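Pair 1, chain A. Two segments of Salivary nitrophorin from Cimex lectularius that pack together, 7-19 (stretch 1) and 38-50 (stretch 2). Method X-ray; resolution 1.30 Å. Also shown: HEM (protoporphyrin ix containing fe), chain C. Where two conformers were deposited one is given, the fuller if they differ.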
# COMPACT_ATOMS: atom_id res chain seq x y z
N LEU A 7 -0.09 8.45 17.42
CA LEU A 7 0.05 9.11 16.17
C LEU A 7 -0.94 8.47 15.20
O LEU A 7 -1.33 7.29 15.36
CB LEU A 7 1.49 8.99 15.64
CG LEU A 7 2.59 9.66 16.47
CD1 LEU A 7 3.95 9.23 16.05
CD2 LEU A 7 2.45 11.16 16.40
N SER A 8 -1.30 9.23 14.18
CA SER A 8 -2.13 8.70 13.08
C SER A 8 -1.36 8.57 11.78
O SER A 8 -0.46 9.34 11.50
CB SER A 8 -3.35 9.57 12.85
OG SER A 8 -2.99 10.87 12.54
N VAL A 9 -1.69 7.52 11.05
CA VAL A 9 -1.02 7.18 9.81
C VAL A 9 -2.10 6.93 8.80
O VAL A 9 -3.07 6.22 9.10
CB VAL A 9 -0.17 5.86 9.94
CG1 VAL A 9 0.51 5.49 8.61
CG2 VAL A 9 0.80 5.99 11.08
N HIS A 10 -1.97 7.56 7.63
CA HIS A 10 -2.79 7.22 6.44
C HIS A 10 -1.89 6.57 5.42
O HIS A 10 -0.79 7.05 5.18
CB HIS A 10 -3.41 8.48 5.81
CG HIS A 10 -4.51 9.09 6.63
ND1 HIS A 10 -5.37 10.05 6.11
CD2 HIS A 10 -4.89 8.88 7.91
CE1 HIS A 10 -6.22 10.41 7.06
NE2 HIS A 10 -5.94 9.73 8.17
N THR A 11 -2.37 5.49 4.85
CA THR A 11 -1.71 4.87 3.71
C THR A 11 -2.65 4.78 2.55
O THR A 11 -3.86 4.56 2.73
CB THR A 11 -1.20 3.45 4.08
OG1 THR A 11 -2.29 2.56 4.35
CG2 THR A 11 -0.30 3.49 5.30
N VAL A 12 -2.12 4.94 1.35
CA VAL A 12 -2.88 4.66 0.17
C VAL A 12 -2.05 3.91 -0.82
O VAL A 12 -0.88 4.25 -1.02
CB VAL A 12 -3.51 5.96 -0.43
CG1 VAL A 12 -2.45 6.94 -0.92
CG2 VAL A 12 -4.47 5.65 -1.54
N SER A 13 -2.64 2.91 -1.44
CA SER A 13 -1.96 2.32 -2.54
C SER A 13 -2.89 2.14 -3.72
O SER A 13 -4.15 2.03 -3.58
CB SER A 13 -1.32 1.03 -2.17
OG SER A 13 -2.23 -0.04 -2.12
N TRP A 14 -2.28 2.09 -4.89
CA TRP A 14 -3.03 2.00 -6.12
C TRP A 14 -2.20 1.31 -7.16
O TRP A 14 -1.10 1.75 -7.50
CB TRP A 14 -3.36 3.40 -6.58
CG TRP A 14 -4.36 3.52 -7.65
CD1 TRP A 14 -5.12 2.55 -8.24
CD2 TRP A 14 -4.84 4.76 -8.14
NE1 TRP A 14 -5.97 3.13 -9.15
CE2 TRP A 14 -5.81 4.49 -9.10
CE3 TRP A 14 -4.50 6.09 -7.87
CZ2 TRP A 14 -6.46 5.51 -9.78
CZ3 TRP A 14 -5.14 7.07 -8.56
CH2 TRP A 14 -6.11 6.78 -9.47
N ASN A 15 -2.72 0.24 -7.70
CA ASN A 15 -2.17 -0.36 -8.91
C ASN A 15 -2.72 0.47 -10.05
O ASN A 15 -3.84 0.24 -10.59
CB ASN A 15 -2.53 -1.84 -9.00
CG ASN A 15 -1.80 -2.52 -10.11
OD1 ASN A 15 -1.41 -1.84 -11.03
ND2 ASN A 15 -1.58 -3.84 -10.04
N SER A 16 -1.95 1.48 -10.37
CA SER A 16 -2.38 2.53 -11.29
C SER A 16 -1.92 2.28 -12.73
O SER A 16 -2.42 2.93 -13.68
CB SER A 16 -1.84 3.87 -10.76
OG SER A 16 -0.47 3.76 -10.54
N GLY A 17 -1.01 1.35 -12.97
CA GLY A 17 -0.67 0.99 -14.35
C GLY A 17 0.07 2.11 -15.04
O GLY A 17 1.08 2.61 -14.51
N HIS A 18 -0.44 2.52 -16.21
CA HIS A 18 0.13 3.63 -16.95
C HIS A 18 -0.56 4.95 -16.63
O HIS A 18 -0.25 5.98 -17.25
CB HIS A 18 0.08 3.35 -18.48
CG HIS A 18 0.96 2.21 -18.91
ND1 HIS A 18 2.14 2.40 -19.59
CD2 HIS A 18 0.83 0.87 -18.74
CE1 HIS A 18 2.70 1.22 -19.84
NE2 HIS A 18 1.92 0.28 -19.33
N GLU A 19 -1.47 4.98 -15.66
CA GLU A 19 -2.22 6.21 -15.39
C GLU A 19 -1.40 7.25 -14.64
O GLU A 19 -0.71 6.93 -13.69
CB GLU A 19 -3.54 5.98 -14.67
CG GLU A 19 -4.74 6.53 -15.46
CD GLU A 19 -5.50 7.56 -14.66
OE1 GLU A 19 -6.07 8.48 -15.27
OE2 GLU A 19 -5.50 7.45 -13.42
N ASP A 38 -0.43 12.25 11.12
CA ASP A 38 0.99 12.51 11.34
C ASP A 38 1.91 12.01 10.26
O ASP A 38 2.90 12.66 9.92
CB ASP A 38 1.37 11.95 12.70
CG ASP A 38 0.56 12.54 13.80
OD1 ASP A 38 0.72 13.78 14.05
OD2 ASP A 38 -0.33 11.89 14.39
N VAL A 39 1.57 10.85 9.68
CA VAL A 39 2.37 10.21 8.65
C VAL A 39 1.44 9.82 7.50
O VAL A 39 0.32 9.36 7.74
CB VAL A 39 3.06 8.93 9.21
CG1 VAL A 39 3.81 8.23 8.12
CG2 VAL A 39 3.89 9.35 10.41
N ILE A 40 1.92 10.05 6.29
CA ILE A 40 1.19 9.58 5.09
C ILE A 40 2.13 8.82 4.19
O ILE A 40 3.26 9.27 3.92
CB ILE A 40 0.64 10.79 4.29
CG1 ILE A 40 -0.35 11.63 5.10
CG2 ILE A 40 -0.04 10.35 3.04
CD1 ILE A 40 -0.73 12.96 4.43
N ALA A 41 1.70 7.64 3.73
CA ALA A 41 2.49 6.87 2.80
C ALA A 41 1.64 6.59 1.55
O ALA A 41 0.45 6.27 1.68
CB ALA A 41 2.94 5.59 3.40
N VAL A 42 2.26 6.75 0.40
CA VAL A 42 1.64 6.54 -0.91
C VAL A 42 2.42 5.53 -1.72
O VAL A 42 3.60 5.73 -1.97
CB VAL A 42 1.62 7.88 -1.71
CG1 VAL A 42 0.92 7.69 -3.05
CG2 VAL A 42 0.92 8.99 -0.84
N ALA A 43 1.78 4.45 -2.13
CA ALA A 43 2.46 3.42 -2.90
C ALA A 43 1.68 3.25 -4.21
O ALA A 43 0.44 3.16 -4.24
CB ALA A 43 2.50 2.08 -2.17
N VAL A 44 2.42 3.15 -5.28
CA VAL A 44 1.84 2.86 -6.58
C VAL A 44 2.58 1.73 -7.26
O VAL A 44 3.76 1.48 -7.00
CB VAL A 44 1.81 4.05 -7.53
CG1 VAL A 44 0.86 5.02 -7.08
CG2 VAL A 44 3.16 4.68 -7.68
N GLN A 45 1.84 1.00 -8.10
CA GLN A 45 2.38 -0.00 -8.95
C GLN A 45 1.94 0.33 -10.33
O GLN A 45 0.79 0.69 -10.58
CB GLN A 45 1.84 -1.38 -8.55
CG GLN A 45 2.22 -2.45 -9.57
CD GLN A 45 1.90 -3.83 -9.16
OE1 GLN A 45 1.86 -4.17 -7.97
NE2 GLN A 45 1.76 -4.66 -10.17
N GLY A 46 2.86 0.13 -11.27
CA GLY A 46 2.55 0.43 -12.64
C GLY A 46 3.72 0.18 -13.57
O GLY A 46 4.52 -0.76 -13.39
N PHE A 47 3.81 1.05 -14.55
CA PHE A 47 4.80 0.85 -15.63
C PHE A 47 5.45 2.14 -16.04
O PHE A 47 4.77 3.14 -16.24
CB PHE A 47 4.14 0.25 -16.84
CG PHE A 47 3.66 -1.15 -16.62
CD1 PHE A 47 2.31 -1.40 -16.37
CD2 PHE A 47 4.57 -2.21 -16.58
CE1 PHE A 47 1.87 -2.70 -16.11
CE2 PHE A 47 4.13 -3.52 -16.35
CZ PHE A 47 2.78 -3.77 -16.10
N GLY A 48 6.77 2.08 -16.21
CA GLY A 48 7.53 3.17 -16.82
C GLY A 48 7.81 4.36 -15.91
O GLY A 48 8.15 5.44 -16.39
N PHE A 49 7.70 4.20 -14.59
CA PHE A 49 7.90 5.35 -13.71
C PHE A 49 9.27 6.01 -13.83
O PHE A 49 9.33 7.23 -13.89
CB PHE A 49 7.73 4.96 -12.25
CG PHE A 49 6.34 4.45 -11.91
CD1 PHE A 49 6.19 3.33 -11.13
CD2 PHE A 49 5.22 5.14 -12.33
CE1 PHE A 49 4.94 2.86 -10.82
CE2 PHE A 49 3.94 4.69 -11.95
CZ PHE A 49 3.82 3.55 -11.21
N GLN A 50 10.33 5.21 -13.79
CA GLN A 50 11.72 5.69 -13.75
C GLN A 50 12.08 6.31 -15.08
O GLN A 50 12.52 7.47 -15.13
CB GLN A 50 12.64 4.51 -13.42
CG GLN A 50 14.08 4.85 -13.10
CD GLN A 50 14.74 3.75 -12.28
OE1 GLN A 50 15.70 4.02 -11.55
NE2 GLN A 50 14.24 2.52 -12.39
CHA HEM C . 6.91 11.19 -7.88
CHB HEM C . 2.45 9.53 -6.93
CHC HEM C . 2.03 8.07 -11.49
CHD HEM C . 6.52 9.38 -12.42
C1A HEM C . 5.75 10.91 -7.22
C2A HEM C . 5.44 11.25 -5.85
C3A HEM C . 4.20 10.75 -5.60
C4A HEM C . 3.71 10.13 -6.79
CMA HEM C . 3.44 10.88 -4.29
CAA HEM C . 6.32 12.03 -4.85
CBA HEM C . 5.80 13.49 -4.97
CGA HEM C . 6.61 14.44 -4.11
O1A HEM C . 7.70 14.83 -4.52
O2A HEM C . 6.13 14.88 -3.03
C1B HEM C . 1.96 9.02 -8.08
C2B HEM C . 0.64 8.46 -8.25
C3B HEM C . 0.50 8.06 -9.50
C4B HEM C . 1.74 8.36 -10.19
CMB HEM C . -0.26 8.45 -7.06
CAB HEM C . -0.68 7.38 -10.18
CBB HEM C . -1.92 7.49 -9.67
C1C HEM C . 3.17 8.31 -12.20
C2C HEM C . 3.44 7.94 -13.57
C3C HEM C . 4.67 8.37 -13.83
C4C HEM C . 5.25 8.89 -12.62
CMC HEM C . 2.45 7.37 -14.58
CAC HEM C . 5.41 8.26 -15.15
CBC HEM C . 5.66 7.08 -15.72
C1D HEM C . 7.03 9.93 -11.27
C2D HEM C . 8.40 10.36 -11.13
C3D HEM C . 8.52 10.94 -9.76
C4D HEM C . 7.22 10.80 -9.16
CMD HEM C . 9.51 10.28 -12.19
CAD HEM C . 9.82 11.51 -9.18
CBD HEM C . 10.09 12.79 -9.94
CGD HEM C . 11.14 13.61 -9.25
O1D HEM C . 11.47 14.71 -9.79
O2D HEM C . 11.62 13.14 -8.17
NA HEM C . 4.67 10.24 -7.79
NB HEM C . 2.62 8.92 -9.28
NC HEM C . 4.29 8.85 -11.66
ND HEM C . 6.38 10.19 -10.07
FE HEM C . 4.45 9.68 -9.75

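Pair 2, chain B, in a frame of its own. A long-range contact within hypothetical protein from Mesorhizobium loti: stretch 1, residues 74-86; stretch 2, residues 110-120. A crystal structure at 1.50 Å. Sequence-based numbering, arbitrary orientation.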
# COMPACT_ATOMS: atom_id res chain seq x y z
N PRO B 74 -4.76 6.59 9.02
CA PRO B 74 -3.61 6.74 8.13
C PRO B 74 -3.69 5.80 6.91
O PRO B 74 -4.13 4.64 7.04
CB PRO B 74 -2.41 6.36 9.01
CG PRO B 74 -2.98 5.62 10.12
CD PRO B 74 -4.36 6.07 10.34
N VAL B 75 -3.27 6.32 5.76
CA VAL B 75 -3.18 5.56 4.53
C VAL B 75 -1.73 5.28 4.23
O VAL B 75 -0.91 6.19 4.12
CB VAL B 75 -3.86 6.31 3.37
CG1 VAL B 75 -3.69 5.54 2.07
CG2 VAL B 75 -5.37 6.59 3.68
N VAL B 76 -1.39 4.00 4.16
CA VAL B 76 -0.01 3.54 4.05
C VAL B 76 0.18 2.77 2.76
O VAL B 76 -0.46 1.73 2.54
CB VAL B 76 0.41 2.68 5.25
CG1 VAL B 76 1.84 2.22 5.11
CG2 VAL B 76 0.20 3.44 6.58
N VAL B 77 1.04 3.29 1.88
CA VAL B 77 1.35 2.64 0.60
C VAL B 77 2.45 1.63 0.86
O VAL B 77 3.47 1.99 1.43
CB VAL B 77 1.77 3.65 -0.46
CG1 VAL B 77 2.14 2.92 -1.77
CG2 VAL B 77 0.64 4.66 -0.72
N VAL B 78 2.24 0.39 0.45
CA VAL B 78 3.25 -0.69 0.63
C VAL B 78 3.43 -1.34 -0.74
O VAL B 78 2.51 -1.96 -1.29
CB VAL B 78 2.88 -1.73 1.71
CG1 VAL B 78 3.03 -1.12 3.07
CG2 VAL B 78 1.45 -2.28 1.52
N THR B 79 4.60 -1.16 -1.35
CA THR B 79 4.77 -1.50 -2.77
C THR B 79 6.07 -2.26 -2.99
O THR B 79 7.13 -1.83 -2.52
CB THR B 79 4.70 -0.24 -3.69
OG1 THR B 79 4.98 -0.58 -5.05
CG2 THR B 79 5.67 0.84 -3.29
N ASN B 80 6.00 -3.37 -3.72
CA ASN B 80 7.19 -4.05 -4.22
C ASN B 80 7.58 -3.37 -5.54
O ASN B 80 6.76 -3.16 -6.43
CB ASN B 80 6.95 -5.53 -4.54
CG ASN B 80 6.74 -6.44 -3.30
OD1 ASN B 80 7.00 -6.07 -2.15
ND2 ASN B 80 6.31 -7.69 -3.57
N GLN B 81 8.85 -3.02 -5.66
CA GLN B 81 9.43 -2.41 -6.84
C GLN B 81 10.58 -3.26 -7.35
O GLN B 81 11.76 -2.82 -7.37
CB GLN B 81 9.86 -0.98 -6.49
CG GLN B 81 8.69 -0.05 -6.14
CD GLN B 81 7.90 0.37 -7.36
OE1 GLN B 81 8.48 0.73 -8.40
NE2 GLN B 81 6.57 0.36 -7.25
N SER B 82 10.26 -4.47 -7.80
CA SER B 82 11.29 -5.42 -8.24
C SER B 82 12.07 -4.94 -9.44
O SER B 82 13.18 -5.40 -9.66
CB SER B 82 10.67 -6.77 -8.56
OG SER B 82 9.90 -6.71 -9.75
N GLY B 83 11.52 -4.01 -10.21
CA GLY B 83 12.22 -3.50 -11.38
C GLY B 83 13.56 -2.89 -11.00
O GLY B 83 14.46 -2.84 -11.82
N ILE B 84 13.69 -2.41 -9.75
CA ILE B 84 14.94 -1.84 -9.28
C ILE B 84 16.02 -2.91 -9.17
O ILE B 84 17.10 -2.72 -9.70
CB ILE B 84 14.72 -1.04 -7.94
CG1 ILE B 84 13.79 0.14 -8.23
CG2 ILE B 84 16.04 -0.55 -7.38
CD1 ILE B 84 13.33 0.91 -7.02
N ALA B 85 15.72 -4.04 -8.55
CA ALA B 85 16.68 -5.14 -8.49
C ALA B 85 17.03 -5.68 -9.87
O ALA B 85 18.15 -6.19 -10.08
CB ALA B 85 16.16 -6.27 -7.64
N ARG B 86 16.07 -5.60 -10.77
CA ARG B 86 16.22 -6.15 -12.13
C ARG B 86 16.89 -5.20 -13.10
O ARG B 86 17.13 -5.54 -14.26
CB ARG B 86 14.86 -6.58 -12.63
CG ARG B 86 14.25 -7.62 -11.72
CD ARG B 86 12.82 -7.87 -11.98
NE ARG B 86 12.66 -8.95 -12.92
CZ ARG B 86 11.59 -9.74 -12.95
NH1 ARG B 86 10.57 -9.55 -12.11
NH2 ARG B 86 11.55 -10.72 -13.84
N VAL B 110 -7.03 14.11 -2.26
CA VAL B 110 -6.78 12.99 -1.34
C VAL B 110 -5.27 12.85 -1.12
O VAL B 110 -4.46 13.44 -1.84
CB VAL B 110 -7.44 11.65 -1.80
CG1 VAL B 110 -8.95 11.86 -2.09
CG2 VAL B 110 -6.76 11.07 -3.05
N PHE B 111 -4.92 12.11 -0.08
CA PHE B 111 -3.52 11.99 0.30
C PHE B 111 -3.22 10.66 0.97
O PHE B 111 -4.12 9.92 1.39
CB PHE B 111 -3.12 13.14 1.23
CG PHE B 111 -4.13 13.45 2.25
CD1 PHE B 111 -4.22 12.70 3.40
CD2 PHE B 111 -5.05 14.48 2.05
CE1 PHE B 111 -5.19 12.98 4.37
CE2 PHE B 111 -6.00 14.76 3.01
CZ PHE B 111 -6.08 14.02 4.17
N VAL B 112 -1.93 10.39 1.07
CA VAL B 112 -1.45 9.26 1.86
C VAL B 112 -0.52 9.79 2.95
O VAL B 112 -0.15 10.98 2.96
CB VAL B 112 -0.75 8.20 1.00
CG1 VAL B 112 -1.61 7.81 -0.23
CG2 VAL B 112 0.61 8.63 0.56
N ASP B 113 -0.18 8.91 3.88
CA ASP B 113 0.56 9.27 5.10
C ASP B 113 1.92 8.60 5.27
O ASP B 113 2.76 9.04 6.05
CB ASP B 113 -0.34 9.00 6.28
CG ASP B 113 -1.62 9.79 6.18
OD1 ASP B 113 -1.51 11.06 6.26
OD2 ASP B 113 -2.70 9.19 5.94
N MSE B 114 2.16 7.53 4.52
CA MSE B 114 3.47 6.88 4.56
C MSE B 114 3.62 6.05 3.28
O MSE B 114 2.62 5.51 2.77
CB MSE B 114 3.59 6.00 5.80
CG MSE B 114 4.93 5.33 5.96
SE MSE B 114 5.21 4.42 7.63
CE MSE B 114 5.60 5.96 8.72
N VAL B 115 4.84 5.99 2.78
CA VAL B 115 5.18 5.09 1.65
C VAL B 115 6.33 4.18 2.05
O VAL B 115 7.38 4.68 2.49
CB VAL B 115 5.60 5.90 0.40
CG1 VAL B 115 6.05 4.98 -0.74
CG2 VAL B 115 4.46 6.81 -0.06
N LEU B 116 6.15 2.87 1.89
CA LEU B 116 7.22 1.88 2.01
C LEU B 116 7.35 1.14 0.69
O LEU B 116 6.35 0.82 0.05
CB LEU B 116 7.02 0.90 3.15
CG LEU B 116 6.77 1.56 4.52
CD1 LEU B 116 5.30 1.72 4.79
CD2 LEU B 116 7.33 0.68 5.64
N ALA B 117 8.58 0.91 0.27
CA ALA B 117 8.85 0.19 -0.96
C ALA B 117 10.04 -0.73 -0.81
O ALA B 117 11.01 -0.41 -0.09
CB ALA B 117 9.09 1.16 -2.11
N CYS B 118 9.95 -1.88 -1.46
CA CYS B 118 10.97 -2.93 -1.39
C CYS B 118 11.43 -3.32 -2.78
O CYS B 118 10.62 -3.78 -3.58
CB CYS B 118 10.45 -4.14 -0.67
SG CYS B 118 11.78 -5.40 -0.48
N ALA B 119 12.73 -3.17 -3.05
CA ALA B 119 13.32 -3.43 -4.37
C ALA B 119 13.76 -4.87 -4.57
O ALA B 119 13.92 -5.31 -5.72
CB ALA B 119 14.49 -2.53 -4.60
N TYR B 120 14.01 -5.59 -3.49
CA TYR B 120 14.68 -6.89 -3.58
C TYR B 120 13.86 -7.92 -4.34
O TYR B 120 12.65 -8.06 -4.13
CB TYR B 120 14.94 -7.43 -2.18
CG TYR B 120 15.84 -6.57 -1.31
CD1 TYR B 120 17.12 -6.23 -1.72
CD2 TYR B 120 15.42 -6.13 -0.06
CE1 TYR B 120 17.97 -5.45 -0.90
CE2 TYR B 120 16.26 -5.35 0.76
CZ TYR B 120 17.52 -5.03 0.34
OH TYR B 120 18.33 -4.25 1.15

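Both pairs are two neighbouring parallel strands joined by a backbone hydrogen-bond ladder. Fourteen central residues superpose with an RMSD of 0.8 Å. The N-to-C directions differ by 30° in pair 1 and by 12° in pair 2.

The central rungs of the ladder match. V12(A) N donates to A41(A) O at 2.9 Å, and V77(B) N donates to M114(B) O at 2.9 Å. The return bonds also agree: A43(A) N to V12(A) O is 2.9 Å, and L116(B) N to V77(B) O is 2.9 Å. In both strands, alternate residues use their N and O across the pair.

V12(A) matches V77(B), and V42(A) matches V115(B). Here both pairs put valine against valine. V12(A) CG1 lies 3.9 Å from V42(A) CG2; V77(B) CB lies 4.2 Å from V115(B) CG2. The first valine differs in rotamer, p in V12(A) and t in V77(B), while the second is t in both.

On the face carrying T11(A), A41(A), S13(A) and A43(A), pair 1 uses small side chains. S13(A) CB and A43(A) CB are 4.0 Å apart. The matching positions in pair 2 are V76(B), M114(B), V78(B) and L116(B). M114(B) is selenomethionine, and its end leads away from the other strand. M114(B) CB lies 4.2 Å from V76(B) CG1, and L116(B) packs closer: its CD1 lies 3.5 Å from V76(B) CG1 and 4.0 Å from V78(B) CG1.

The W14(A) and T79(B) positions differ strongly in bulk. The end of W14(A) leads away from the other strand, and its CZ3 reaches HEM CBB at 3.4 Å. V44(A) CG1 also meets the heme, 3.6 Å from HEM CMB. In pair 2 the smaller T79(B) packs on its partner, with CG2 3.6 Å from A117(B) CB.

In both pairs an aspartate side chain accepts from a backbone N near the start of the first strand, though from different positions. D38(A) OD2 accepts from S8(A) N at 2.8 Å; D113(B) OD2 accepts from V75(B) N at 2.9 Å. They are not matched positions: D113(B) falls on I40(A).

The far ends diverge. In pair 1 a beta bulge lets Q45(A) O accept from both S16(A) N at 2.9 Å and G17(A) N at 3.1 Å. G17(A) then comes close to G46(A), where a CB would clash with G17(A) O. In pair 2, C118(B) O accepts from Q81(B) N at 2.8 Å. A119(B), matching G46(A), has room for its methyl, which packs 3.7 Å from I84(B) CB, measured from A119(B) CB.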